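Local coordinates for protein flavin-containing monooxygenase (Allium sativum, PDB 6WPU) that probably oxygenates the sulfur of S-allyl-L-cysteine, using bound FAD, as a flavin-containing monooxygenase of garlic, at residues A[254-257]-A[261-264]; A[350-355]-A[409-414]; A[419-424]-A[443-448]. All blocks are in the same frame, centred on the assembly; numbering follows the deposited sequence.

Interaction 1: residues A[254-257]-A[261-264]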
ATOM      1  N   ALA A 254      18.731   8.883  21.564  1.00 64.04           N
ATOM      2  CA  ALA A 254      17.553   9.200  22.356  1.00 63.46           C
ATOM      3  C   ALA A 254      16.845   7.910  22.739  1.00 63.11           C
ATOM      4  O   ALA A 254      16.612   7.051  21.885  1.00 70.82           O
ATOM      5  CB  ALA A 254      16.601  10.115  21.580  1.00 58.18           C
ATOM      6  N   LYS A 255      16.507   7.775  24.015  1.00 62.42           N
ATOM      7  CA  LYS A 255      15.661   6.673  24.443  1.00 61.08           C
ATOM      8  C   LYS A 255      14.230   6.897  23.963  1.00 63.24           C
ATOM      9  O   LYS A 255      13.735   8.027  23.926  1.00 65.30           O
ATOM     10  CB  LYS A 255      15.698   6.534  25.965  1.00 69.30           C
ATOM     11  CG  LYS A 255      16.057   5.139  26.472  1.00 76.64           C
ATOM     12  CD  LYS A 255      16.300   5.146  27.983  1.00 84.73           C
ATOM     13  CE  LYS A 255      16.331   3.732  28.558  1.00 89.61           C
ATOM     14  NZ  LYS A 255      17.675   3.300  29.041  1.00 93.03           N
ATOM     15  N   GLN A 256      13.582   5.819  23.569  1.00 59.39           N
ATOM     16  CA  GLN A 256      12.172   5.841  23.205  1.00 58.77           C
ATOM     17  C   GLN A 256      11.322   5.943  24.468  1.00 60.20           C
ATOM     18  O   GLN A 256      11.460   5.108  25.364  1.00 54.68           O
ATOM     19  CB  GLN A 256      11.819   4.568  22.429  1.00 57.50           C
ATOM     20  CG  GLN A 256      10.331   4.334  22.205  1.00 61.17           C
ATOM     21  CD  GLN A 256       9.702   5.404  21.348  1.00 66.59           C
ATOM     22  OE1 GLN A 256      10.315   5.891  20.392  1.00 64.38           O
ATOM     23  NE2 GLN A 256       8.474   5.791  21.691  1.00 71.07           N
ATOM     24  N   PRO A 257      10.451   6.947  24.585  1.00 64.22           N
ATOM     25  CA  PRO A 257       9.604   7.045  25.783  1.00 67.10           C
ATOM     26  C   PRO A 257       8.762   5.791  25.966  1.00 65.71           C
ATOM     27  O   PRO A 257       8.135   5.294  25.026  1.00 64.98           O
ATOM     28  CB  PRO A 257       8.737   8.277  25.504  1.00 65.42           C
ATOM     29  CG  PRO A 257       9.543   9.093  24.560  1.00 64.47           C
ATOM     30  CD  PRO A 257      10.268   8.100  23.689  1.00 60.93           C
ATOM     31  N   ASN A 261      14.754  -0.307  26.584  1.00 56.20           N
ATOM     32  CA  ASN A 261      15.672  -1.063  25.737  1.00 52.28           C
ATOM     33  C   ASN A 261      15.563  -0.665  24.262  1.00 50.49           C
ATOM     34  O   ASN A 261      15.881  -1.470  23.376  1.00 47.04           O
ATOM     35  CB  ASN A 261      15.423  -2.566  25.895  1.00 46.14           C
ATOM     36  CG  ASN A 261      14.086  -2.995  25.289  1.00 50.31           C
ATOM     37  OD1 ASN A 261      13.123  -2.220  25.273  1.00 48.73           O
ATOM     38  ND2 ASN A 261      14.027  -4.236  24.778  1.00 46.24           N
ATOM     39  N   MET A 262      15.121   0.561  23.970  1.00 48.46           N
ATOM     40  CA  MET A 262      14.980   1.037  22.596  1.00 46.19           C
ATOM     41  C   MET A 262      15.600   2.419  22.475  1.00 49.22           C
ATOM     42  O   MET A 262      15.307   3.307  23.283  1.00 51.26           O
ATOM     43  CB  MET A 262      13.515   1.087  22.152  1.00 44.93           C
ATOM     44  CG  MET A 262      13.331   1.541  20.697  1.00 47.84           C
ATOM     45  SD  MET A 262      11.621   1.430  20.079  1.00 57.04           S
ATOM     46  CE  MET A 262      10.952   0.252  21.228  1.00 51.27           C
ATOM     47  N   TRP A 263      16.465   2.596  21.476  1.00 44.17           N
ATOM     48  CA  TRP A 263      17.129   3.871  21.251  1.00 48.02           C
ATOM     49  C   TRP A 263      16.921   4.330  19.815  1.00 46.97           C
ATOM     50  O   TRP A 263      16.824   3.511  18.892  1.00 42.99           O
ATOM     51  CB  TRP A 263      18.619   3.785  21.549  1.00 46.69           C
ATOM     52  CG  TRP A 263      18.907   3.650  23.018  1.00 56.78           C
ATOM     53  CD1 TRP A 263      19.196   4.663  23.905  1.00 53.35           C
ATOM     54  CD2 TRP A 263      18.925   2.436  23.776  1.00 56.26           C
ATOM     55  NE1 TRP A 263      19.388   4.143  25.160  1.00 57.50           N
ATOM     56  CE2 TRP A 263      19.230   2.782  25.111  1.00 58.17           C
ATOM     57  CE3 TRP A 263      18.709   1.091  23.457  1.00 56.85           C
ATOM     58  CZ2 TRP A 263      19.330   1.830  26.125  1.00 60.76           C
ATOM     59  CZ3 TRP A 263      18.808   0.145  24.465  1.00 64.31           C
ATOM     60  CH2 TRP A 263      19.119   0.520  25.784  1.00 66.75           C
ATOM     61  N   LEU A 264      16.874   5.651  19.642  1.00 48.92           N
ATOM     62  CA  LEU A 264      16.689   6.302  18.351  1.00 51.53           C
ATOM     63  C   LEU A 264      17.998   6.933  17.896  1.00 48.06           C
ATOM     64  O   LEU A 264      18.663   7.630  18.669  1.00 48.94           O
ATOM     65  CB  LEU A 264      15.599   7.372  18.434  1.00 57.64           C
ATOM     66  CG  LEU A 264      14.265   6.883  18.989  1.00 61.12           C
ATOM     67  CD1 LEU A 264      13.473   8.040  19.562  1.00 64.72           C
ATOM     68  CD2 LEU A 264      13.497   6.226  17.897  1.00 53.04           C
TER

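Interaction 2: residues A[350-355]-A[409-414]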
ATOM      1  N   GLN A 350     -11.026   6.223  -7.482  1.00 36.71           N
ATOM      2  CA  GLN A 350     -10.311   5.957  -8.724  1.00 35.40           C
ATOM      3  C   GLN A 350     -11.101   5.023  -9.629  1.00 35.69           C
ATOM      4  O   GLN A 350     -11.202   5.247 -10.838  1.00 36.20           O
ATOM      5  CB  GLN A 350      -8.943   5.350  -8.438  1.00 32.35           C
ATOM      6  CG  GLN A 350      -7.920   6.317  -7.900  1.00 32.63           C
ATOM      7  CD  GLN A 350      -6.564   5.662  -7.786  1.00 33.55           C
ATOM      8  OE1 GLN A 350      -6.472   4.478  -7.472  1.00 31.44           O
ATOM      9  NE2 GLN A 350      -5.504   6.422  -8.051  1.00 34.92           N
ATOM     10  N   SER A 351     -11.639   3.949  -9.069  1.00 33.86           N
ATOM     11  CA  SER A 351     -12.282   2.973  -9.928  1.00 36.22           C
ATOM     12  C   SER A 351     -13.666   3.454 -10.341  1.00 38.49           C
ATOM     13  O   SER A 351     -14.140   3.110 -11.426  1.00 35.49           O
ATOM     14  CB  SER A 351     -12.331   1.617  -9.223  1.00 33.01           C
ATOM     15  OG  SER A 351     -12.987   1.727  -7.975  1.00 35.71           O
ATOM     16  N   LYS A 352     -14.293   4.290  -9.509  1.00 40.75           N
ATOM     17  CA  LYS A 352     -15.520   4.967  -9.906  1.00 43.88           C
ATOM     18  C   LYS A 352     -15.270   5.864 -11.116  1.00 45.07           C
ATOM     19  O   LYS A 352     -16.075   5.907 -12.052  1.00 39.92           O
ATOM     20  CB  LYS A 352     -16.058   5.774  -8.718  1.00 40.96           C
ATOM     21  CG  LYS A 352     -17.538   6.112  -8.762  1.00 50.84           C
ATOM     22  CD  LYS A 352     -17.947   6.920  -7.523  1.00 51.43           C
ATOM     23  CE  LYS A 352     -17.875   6.093  -6.236  1.00 48.52           C
ATOM     24  NZ  LYS A 352     -18.971   5.068  -6.171  1.00 52.42           N
ATOM     25  N   TRP A 353     -14.137   6.562 -11.121  1.00 39.18           N
ATOM     26  CA  TRP A 353     -13.757   7.396 -12.254  1.00 39.04           C
ATOM     27  C   TRP A 353     -13.487   6.548 -13.492  1.00 42.98           C
ATOM     28  O   TRP A 353     -13.993   6.843 -14.589  1.00 38.16           O
ATOM     29  CB  TRP A 353     -12.522   8.208 -11.873  1.00 35.68           C
ATOM     30  CG  TRP A 353     -12.043   9.185 -12.891  1.00 37.21           C
ATOM     31  CD1 TRP A 353     -12.808  10.033 -13.654  1.00 38.41           C
ATOM     32  CD2 TRP A 353     -10.683   9.430 -13.256  1.00 40.62           C
ATOM     33  NE1 TRP A 353     -12.002  10.784 -14.479  1.00 40.53           N
ATOM     34  CE2 TRP A 353     -10.690  10.440 -14.247  1.00 41.98           C
ATOM     35  CE3 TRP A 353      -9.453   8.891 -12.846  1.00 38.21           C
ATOM     36  CZ2 TRP A 353      -9.518  10.926 -14.829  1.00 35.17           C
ATOM     37  CZ3 TRP A 353      -8.291   9.378 -13.422  1.00 41.31           C
ATOM     38  CH2 TRP A 353      -8.333  10.390 -14.403  1.00 40.87           C
ATOM     39  N   ILE A 354     -12.696   5.482 -13.327  1.00 34.87           N
ATOM     40  CA  ILE A 354     -12.364   4.610 -14.450  1.00 31.63           C
ATOM     41  C   ILE A 354     -13.635   4.050 -15.082  1.00 35.25           C
ATOM     42  O   ILE A 354     -13.792   4.060 -16.307  1.00 37.17           O
ATOM     43  CB  ILE A 354     -11.424   3.482 -13.998  1.00 30.34           C
ATOM     44  CG1 ILE A 354     -10.046   4.023 -13.613  1.00 33.38           C
ATOM     45  CG2 ILE A 354     -11.286   2.413 -15.100  1.00 28.72           C
ATOM     46  CD1 ILE A 354      -9.227   2.968 -12.858  1.00 32.96           C
ATOM     47  N   ALA A 355     -14.558   3.550 -14.250  1.00 34.85           N
ATOM     48  CA  ALA A 355     -15.774   2.929 -14.767  1.00 36.60           C
ATOM     49  C   ALA A 355     -16.610   3.927 -15.561  1.00 36.70           C
ATOM     50  O   ALA A 355     -17.127   3.598 -16.636  1.00 41.63           O
ATOM     51  CB  ALA A 355     -16.598   2.342 -13.621  1.00 36.26           C
ATOM     52  N   CYS A 409     -16.703  12.264 -11.127  1.00 52.29           N
ATOM     53  CA  CYS A 409     -17.744  11.241 -11.136  1.00 52.99           C
ATOM     54  C   CYS A 409     -19.113  11.753 -10.750  1.00 51.28           C
ATOM     55  O   CYS A 409     -20.082  10.999 -10.866  1.00 59.97           O
ATOM     56  CB  CYS A 409     -17.408  10.127 -10.146  1.00 59.42           C
ATOM     57  SG  CYS A 409     -15.932   9.333 -10.491  1.00 64.74           S
ATOM     58  N   GLY A 410     -19.214  12.976 -10.250  1.00 55.69           N
ATOM     59  CA  GLY A 410     -20.448  13.390  -9.616  1.00 54.24           C
ATOM     60  C   GLY A 410     -20.715  12.694  -8.299  1.00 59.01           C
ATOM     61  O   GLY A 410     -21.874  12.407  -7.989  1.00 60.31           O
ATOM     62  N   TYR A 411     -19.672  12.396  -7.519  1.00 53.54           N
ATOM     63  CA  TYR A 411     -19.840  11.790  -6.207  1.00 49.32           C
ATOM     64  C   TYR A 411     -19.603  12.835  -5.125  1.00 52.17           C
ATOM     65  O   TYR A 411     -18.967  13.868  -5.355  1.00 57.44           O
ATOM     66  CB  TYR A 411     -18.894  10.603  -6.009  1.00 47.16           C
ATOM     67  CG  TYR A 411     -19.308   9.666  -4.890  1.00 48.47           C
ATOM     68  CD1 TYR A 411     -20.290   8.693  -5.087  1.00 47.32           C
ATOM     69  CD2 TYR A 411     -18.718   9.755  -3.633  1.00 46.65           C
ATOM     70  CE1 TYR A 411     -20.669   7.833  -4.059  1.00 46.31           C
ATOM     71  CE2 TYR A 411     -19.098   8.911  -2.602  1.00 50.21           C
ATOM     72  CZ  TYR A 411     -20.069   7.954  -2.817  1.00 53.20           C
ATOM     73  OH  TYR A 411     -20.419   7.127  -1.774  1.00 61.25           O
ATOM     74  N   SER A 412     -20.154  12.567  -3.945  1.00 49.07           N
ATOM     75  CA  SER A 412     -19.938  13.443  -2.803  1.00 57.55           C
ATOM     76  C   SER A 412     -18.451  13.562  -2.497  1.00 51.19           C
ATOM     77  O   SER A 412     -17.664  12.663  -2.789  1.00 51.07           O
ATOM     78  CB  SER A 412     -20.670  12.902  -1.579  1.00 60.78           C
ATOM     79  OG  SER A 412     -22.068  13.001  -1.761  1.00 60.73           O
ATOM     80  N   CYS A 413     -18.074  14.698  -1.918  1.00 53.44           N
ATOM     81  CA  CYS A 413     -16.706  14.964  -1.488  1.00 59.10           C
ATOM     82  C   CYS A 413     -16.416  14.282  -0.148  1.00 52.91           C
ATOM     83  O   CYS A 413     -17.323  13.842   0.562  1.00 55.03           O
ATOM     84  CB  CYS A 413     -16.465  16.479  -1.383  1.00 65.52           C
ATOM     85  SG  CYS A 413     -16.424  17.376  -2.996  1.00 75.76           S
ATOM     86  N   ILE A 414     -15.124  14.182   0.184  1.00 50.14           N
ATOM     87  CA  ILE A 414     -14.726  13.562   1.443  1.00 48.38           C
ATOM     88  C   ILE A 414     -15.304  14.361   2.607  1.00 52.76           C
ATOM     89  O   ILE A 414     -15.312  15.602   2.596  1.00 48.47           O
ATOM     90  CB  ILE A 414     -13.194  13.460   1.526  1.00 50.78           C
ATOM     91  CG1 ILE A 414     -12.661  12.494   0.463  1.00 51.14           C
ATOM     92  CG2 ILE A 414     -12.733  13.010   2.917  1.00 51.95           C
ATOM     93  CD1 ILE A 414     -13.231  11.080   0.556  1.00 44.43           C
TER

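Interaction 3: residues A[419-424]-A[443-448]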
ATOM      1  N   ARG A 419     -11.347  14.308   7.001  1.00 55.59           N
ATOM      2  CA  ARG A 419     -10.142  15.124   6.871  1.00 55.52           C
ATOM      3  C   ARG A 419      -9.546  15.423   8.238  1.00 56.37           C
ATOM      4  O   ARG A 419      -8.332  15.299   8.444  1.00 50.54           O
ATOM      5  CB  ARG A 419     -10.452  16.422   6.127  1.00 52.78           C
ATOM      6  CG  ARG A 419     -10.558  16.297   4.601  1.00 45.97           C
ATOM      7  CD  ARG A 419     -10.946  17.638   4.015  1.00 52.08           C
ATOM      8  NE  ARG A 419     -11.086  17.644   2.558  1.00 55.30           N
ATOM      9  CZ  ARG A 419     -10.107  17.987   1.727  1.00 55.15           C
ATOM     10  NH1 ARG A 419      -8.913  18.325   2.211  1.00 51.20           N
ATOM     11  NH2 ARG A 419     -10.310  17.974   0.421  1.00 52.18           N
ATOM     12  N   LEU A 420     -10.399  15.802   9.196  1.00 54.53           N
ATOM     13  CA  LEU A 420      -9.913  16.189  10.515  1.00 52.71           C
ATOM     14  C   LEU A 420      -9.353  14.991  11.280  1.00 53.84           C
ATOM     15  O   LEU A 420      -8.330  15.112  11.966  1.00 54.24           O
ATOM     16  CB  LEU A 420     -11.034  16.870  11.304  1.00 52.36           C
ATOM     17  CG  LEU A 420     -11.518  18.215  10.756  1.00 68.02           C
ATOM     18  CD1 LEU A 420     -12.721  18.719  11.541  1.00 66.40           C
ATOM     19  CD2 LEU A 420     -10.385  19.243  10.753  1.00 67.16           C
ATOM     20  N   MET A 421     -10.014  13.833  11.196  1.00 54.53           N
ATOM     21  CA  MET A 421      -9.490  12.653  11.877  1.00 51.83           C
ATOM     22  C   MET A 421      -8.110  12.295  11.350  1.00 51.37           C
ATOM     23  O   MET A 421      -7.211  11.933  12.126  1.00 50.19           O
ATOM     24  CB  MET A 421     -10.435  11.469  11.705  1.00 54.06           C
ATOM     25  CG  MET A 421     -11.477  11.276  12.783  1.00 57.36           C
ATOM     26  SD  MET A 421     -12.309   9.690  12.511  1.00 57.31           S
ATOM     27  CE  MET A 421     -13.796   9.932  13.465  1.00 51.92           C
ATOM     28  N   TYR A 422      -7.922  12.404  10.030  1.00 47.55           N
ATOM     29  CA  TYR A 422      -6.621  12.112   9.439  1.00 49.96           C
ATOM     30  C   TYR A 422      -5.545  13.051   9.968  1.00 53.76           C
ATOM     31  O   TYR A 422      -4.433  12.608  10.284  1.00 49.11           O
ATOM     32  CB  TYR A 422      -6.690  12.202   7.917  1.00 47.97           C
ATOM     33  CG  TYR A 422      -5.366  11.877   7.279  1.00 53.34           C
ATOM     34  CD1 TYR A 422      -4.953  10.563   7.136  1.00 53.48           C
ATOM     35  CD2 TYR A 422      -4.514  12.884   6.843  1.00 55.81           C
ATOM     36  CE1 TYR A 422      -3.728  10.258   6.562  1.00 59.76           C
ATOM     37  CE2 TYR A 422      -3.287  12.589   6.273  1.00 54.25           C
ATOM     38  CZ  TYR A 422      -2.900  11.278   6.135  1.00 58.54           C
ATOM     39  OH  TYR A 422      -1.688  10.984   5.558  1.00 60.62           O
ATOM     40  N   LYS A 423      -5.845  14.356  10.059  1.00 55.77           N
ATOM     41  CA  LYS A 423      -4.868  15.292  10.609  1.00 54.62           C
ATOM     42  C   LYS A 423      -4.586  14.986  12.071  1.00 52.90           C
ATOM     43  O   LYS A 423      -3.441  15.100  12.531  1.00 53.15           O
ATOM     44  CB  LYS A 423      -5.360  16.734  10.451  1.00 55.40           C
ATOM     45  CG  LYS A 423      -5.312  17.244   9.028  1.00 58.21           C
ATOM     46  CD  LYS A 423      -5.515  18.765   8.967  1.00 73.13           C
ATOM     47  CE  LYS A 423      -5.735  19.244   7.528  1.00 77.67           C
ATOM     48  NZ  LYS A 423      -5.549  20.720   7.389  1.00 87.38           N
ATOM     49  N   GLU A 424      -5.615  14.563  12.809  1.00 47.35           N
ATOM     50  CA  GLU A 424      -5.465  14.282  14.233  1.00 52.39           C
ATOM     51  C   GLU A 424      -4.614  13.035  14.472  1.00 58.65           C
ATOM     52  O   GLU A 424      -3.735  13.031  15.347  1.00 56.56           O
ATOM     53  CB  GLU A 424      -6.842  14.122  14.868  1.00 49.46           C
ATOM     54  CG  GLU A 424      -6.817  13.874  16.354  1.00 60.34           C
ATOM     55  CD  GLU A 424      -6.675  15.163  17.147  1.00 71.68           C
ATOM     56  OE1 GLU A 424      -6.739  16.263  16.536  1.00 68.61           O
ATOM     57  OE2 GLU A 424      -6.499  15.065  18.381  1.00 76.65           O
ATOM     58  N   ASP A 443     -13.087  12.234  20.307  1.00 67.87           N
ATOM     59  CA  ASP A 443     -14.395  11.593  20.403  1.00 70.99           C
ATOM     60  C   ASP A 443     -15.470  12.401  19.695  1.00 67.93           C
ATOM     61  O   ASP A 443     -16.481  11.837  19.267  1.00 71.88           O
ATOM     62  CB  ASP A 443     -14.781  11.391  21.867  1.00 80.03           C
ATOM     63  CG  ASP A 443     -13.766  10.555  22.626  1.00 94.68           C
ATOM     64  OD1 ASP A 443     -12.653  11.061  22.901  1.00 95.73           O
ATOM     65  OD2 ASP A 443     -14.082   9.387  22.944  1.00101.81           O
ATOM     66  N   HIS A 444     -15.280  13.724  19.583  1.00 68.26           N
ATOM     67  CA  HIS A 444     -16.243  14.579  18.889  1.00 73.04           C
ATOM     68  C   HIS A 444     -16.245  14.325  17.387  1.00 71.38           C
ATOM     69  O   HIS A 444     -17.279  14.499  16.736  1.00 76.85           O
ATOM     70  CB  HIS A 444     -15.946  16.054  19.176  1.00 74.77           C
ATOM     71  CG  HIS A 444     -14.584  16.503  18.735  1.00 73.42           C
ATOM     72  ND1 HIS A 444     -13.424  16.100  19.365  1.00 74.46           N
ATOM     73  CD2 HIS A 444     -14.200  17.335  17.738  1.00 72.02           C
ATOM     74  CE1 HIS A 444     -12.385  16.659  18.770  1.00 73.17           C
ATOM     75  NE2 HIS A 444     -12.830  17.409  17.776  1.00 71.40           N
ATOM     76  N   LEU A 445     -15.104  13.924  16.820  1.00 64.68           N
ATOM     77  CA  LEU A 445     -15.075  13.511  15.422  1.00 64.80           C
ATOM     78  C   LEU A 445     -15.680  12.129  15.236  1.00 61.68           C
ATOM     79  O   LEU A 445     -16.306  11.866  14.203  1.00 58.35           O
ATOM     80  CB  LEU A 445     -13.641  13.530  14.897  1.00 62.60           C
ATOM     81  CG  LEU A 445     -12.872  14.842  15.057  1.00 65.67           C
ATOM     82  CD1 LEU A 445     -11.471  14.683  14.491  1.00 65.99           C
ATOM     83  CD2 LEU A 445     -13.606  15.998  14.389  1.00 66.41           C
ATOM     84  N   VAL A 446     -15.500  11.233  16.213  1.00 58.94           N
ATOM     85  CA  VAL A 446     -16.169   9.934  16.153  1.00 61.86           C
ATOM     86  C   VAL A 446     -17.675  10.120  16.122  1.00 66.77           C
ATOM     87  O   VAL A 446     -18.378   9.480  15.333  1.00 64.67           O
ATOM     88  CB  VAL A 446     -15.736   9.044  17.332  1.00 61.19           C
ATOM     89  CG1 VAL A 446     -16.586   7.787  17.375  1.00 59.43           C
ATOM     90  CG2 VAL A 446     -14.259   8.679  17.207  1.00 51.29           C
ATOM     91  N   ALA A 447     -18.191  11.006  16.979  1.00 67.70           N
ATOM     92  CA  ALA A 447     -19.616  11.318  16.989  1.00 67.64           C
ATOM     93  C   ALA A 447     -20.102  11.735  15.605  1.00 66.18           C
ATOM     94  O   ALA A 447     -21.098  11.204  15.099  1.00 68.20           O
ATOM     95  CB  ALA A 447     -19.891  12.416  18.018  1.00 63.86           C
ATOM     96  N   GLN A 448     -19.393  12.673  14.968  1.00 63.58           N
ATOM     97  CA  GLN A 448     -19.751  13.099  13.615  1.00 63.75           C
ATOM     98  C   GLN A 448     -19.726  11.932  12.635  1.00 66.30           C
ATOM     99  O   GLN A 448     -20.655  11.760  11.835  1.00 66.07           O
ATOM    100  CB  GLN A 448     -18.805  14.203  13.138  1.00 64.25           C
ATOM    101  CG  GLN A 448     -18.919  15.504  13.901  1.00 79.65           C
ATOM    102  CD  GLN A 448     -19.107  16.697  12.984  1.00 92.37           C
ATOM    103  OE1 GLN A 448     -18.500  17.750  13.188  1.00 97.51           O
ATOM    104  NE2 GLN A 448     -19.958  16.541  11.969  1.00 92.22           N
TER

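Interaction 1: residues A[254-257]-A[261-264]
Lys-255 lays its aliphatic chain alongside the indole of Trp-263, the two side chains pointing the same way from the sheet. The evidence for a CH-pi contact is the position of CG, 4.2 Å from the centroid of the five-membered ring and 29° off the ring normal, so it sits off-centre, nearest to NE1. Farther out, NZ comes 3.7 Å from CZ2 of Trp-263, at an oblique approach to the ring, and makes a weak hydrogen bond to the carbonyl of Asp-260.

These two residues form the antiparallel non-hydrogen-bonded pair of a beta hairpin. Ala-254 and Leu-264 make the adjoining hydrogen-bonded pair: the N of Leu-264 donates to the O of Ala-254 at 2.7 Å, while the N of Ala-254 donates to the O of Leu-264 at 3.2 Å. Beyond the paired residues, the N of Gln-256 reaches the O of Met-262 at 3.1 Å, nearly straight at 172°.

Gln-256 and Met-262 also run side by side. With CG of Gln-256 anti to the backbone N (chi1 169°) and the chain bent at chi2, its CB meets CG of Met-262 at 3.8 Å and its CG lies against SD. The bend brings the amide back across Leu-264, where OE1 of Gln-256 is 3.9 Å from CD1.

Met-262 packs on Ser-231 and Arg-232 of helix 225-234, and the indole of Trp-263 also meets the ring of His-242. The longer strand, 262-271, is held on its other edge by strand 240-244, through backbone bonds from Trp-263 to Val-241 and Ile-243. Its antiparallel pairing with 254-255 therefore places the short strand in the same mixed sheet, with 262-271 lying between 254-255 and 240-244.

Interaction 2: residues A[350-355]-A[409-414]
Lys-352 crosses Tyr-411 at about a right angle, its chain passing over one face of the ring. This is helix-to-loop packing: helix 343-358 receives the end of helix 398-409 and the loop that follows it. CE of Lys-352 lies 4.0 Å from the ring centroid and 23° off its normal, which supports a CH-pi contact over the face, although the carbon is displaced toward the rim at CD1. Bends at chi3 (-68°) and chi4 fold the lysine over the ring. CD and CE lie on the ring, while NZ forms a salt bridge with Glu-40 of helix 32-43, which probably balances its charge.

Cys-409 faces the same helix one residue farther on. Its CB-SG bond is directed into the backbone there, and SG approaches CB of Trp-353 at 3.8 Å. The indole itself is engaged obliquely, with the sulfur 5.4 Å from the centroid of the five-membered ring. Phe-324 and Trp-404 each meet that indole edge-to-face. Gly-410, with positive phi, turns the chain between the two contact residues. SG of Cys-409 lies against the helix backbone, 3.4 Å from both N and CA of Trp-353.

Interaction 3: residues A[419-424]-A[443-448]
Leu-420 opens the contact by meeting Leu-445 at about a right angle: its CB is 3.9 Å from CD1 of Leu-445, and its CD1 is 4.0 Å from CD2 of the same residue. Both methyls of Leu-445 thus touch Leu-420, and CD1 also lies 3.7 Å from the backbone N of Met-421 and against its CG.

Met-421 comes next and slides past Leu-445 in the opposite direction. Its CG touches CB of Leu-445 at 3.8 Å. The chain is extended beyond CG (chi2 -171°, chi3 -161°), which carries the terminal methyl to the far helix, where CE lies 3.3 Å from the O of Leu-445 and 4.0 Å from CG2 of Val-446. An alanine here would remove the thioether arm and is likely to open a gap beside Leu-445, leaving CG2 of Val-446 without its methyl partner.

The side-chain contacts are apolar, and the methionine methyl also rests against the carbonyl of Leu-445. The helix segments run antiparallel (151° between directions) with axes 10.1 Å apart. Helix 443-453 thereby packs on helix 416-431 as a C-terminal layer. Met-421 and Val-446 both also touch Glu-96 of helix 95-98 and Arg-116 of a loop, while on another side of helix 416-431 Tyr-422 meets Phe-399, edge-to-face, and Arg-419 forms salt bridges with Asp-400 and Asp-403, all three on helix 398-409.

How the interactions relate
All three contacts are partly buried. No touching residue of interaction 2 is fully exposed, whereas interactions 1 and 3 each set an exposed member, Lys-255 or Leu-420, beside buried ones. Interaction 1 is a strand pairing held by backbone hydrogen bonds, burying 400 Å²; interactions 2 and 3 bury only 201 and 222 Å² through side-chain packing: lysine methylenes on a tyrosine ring and a cysteine thiol against a helix backbone in 2, leucine, valine and a methionine thioether chain in 3. These two touch where Ile-414 packs on Arg-419, and helix 398-409 ends in one and flanks the other. Interaction 1 belongs to the mixed sheet, its centre 44 Å from that of interaction 2, across the chain's centre.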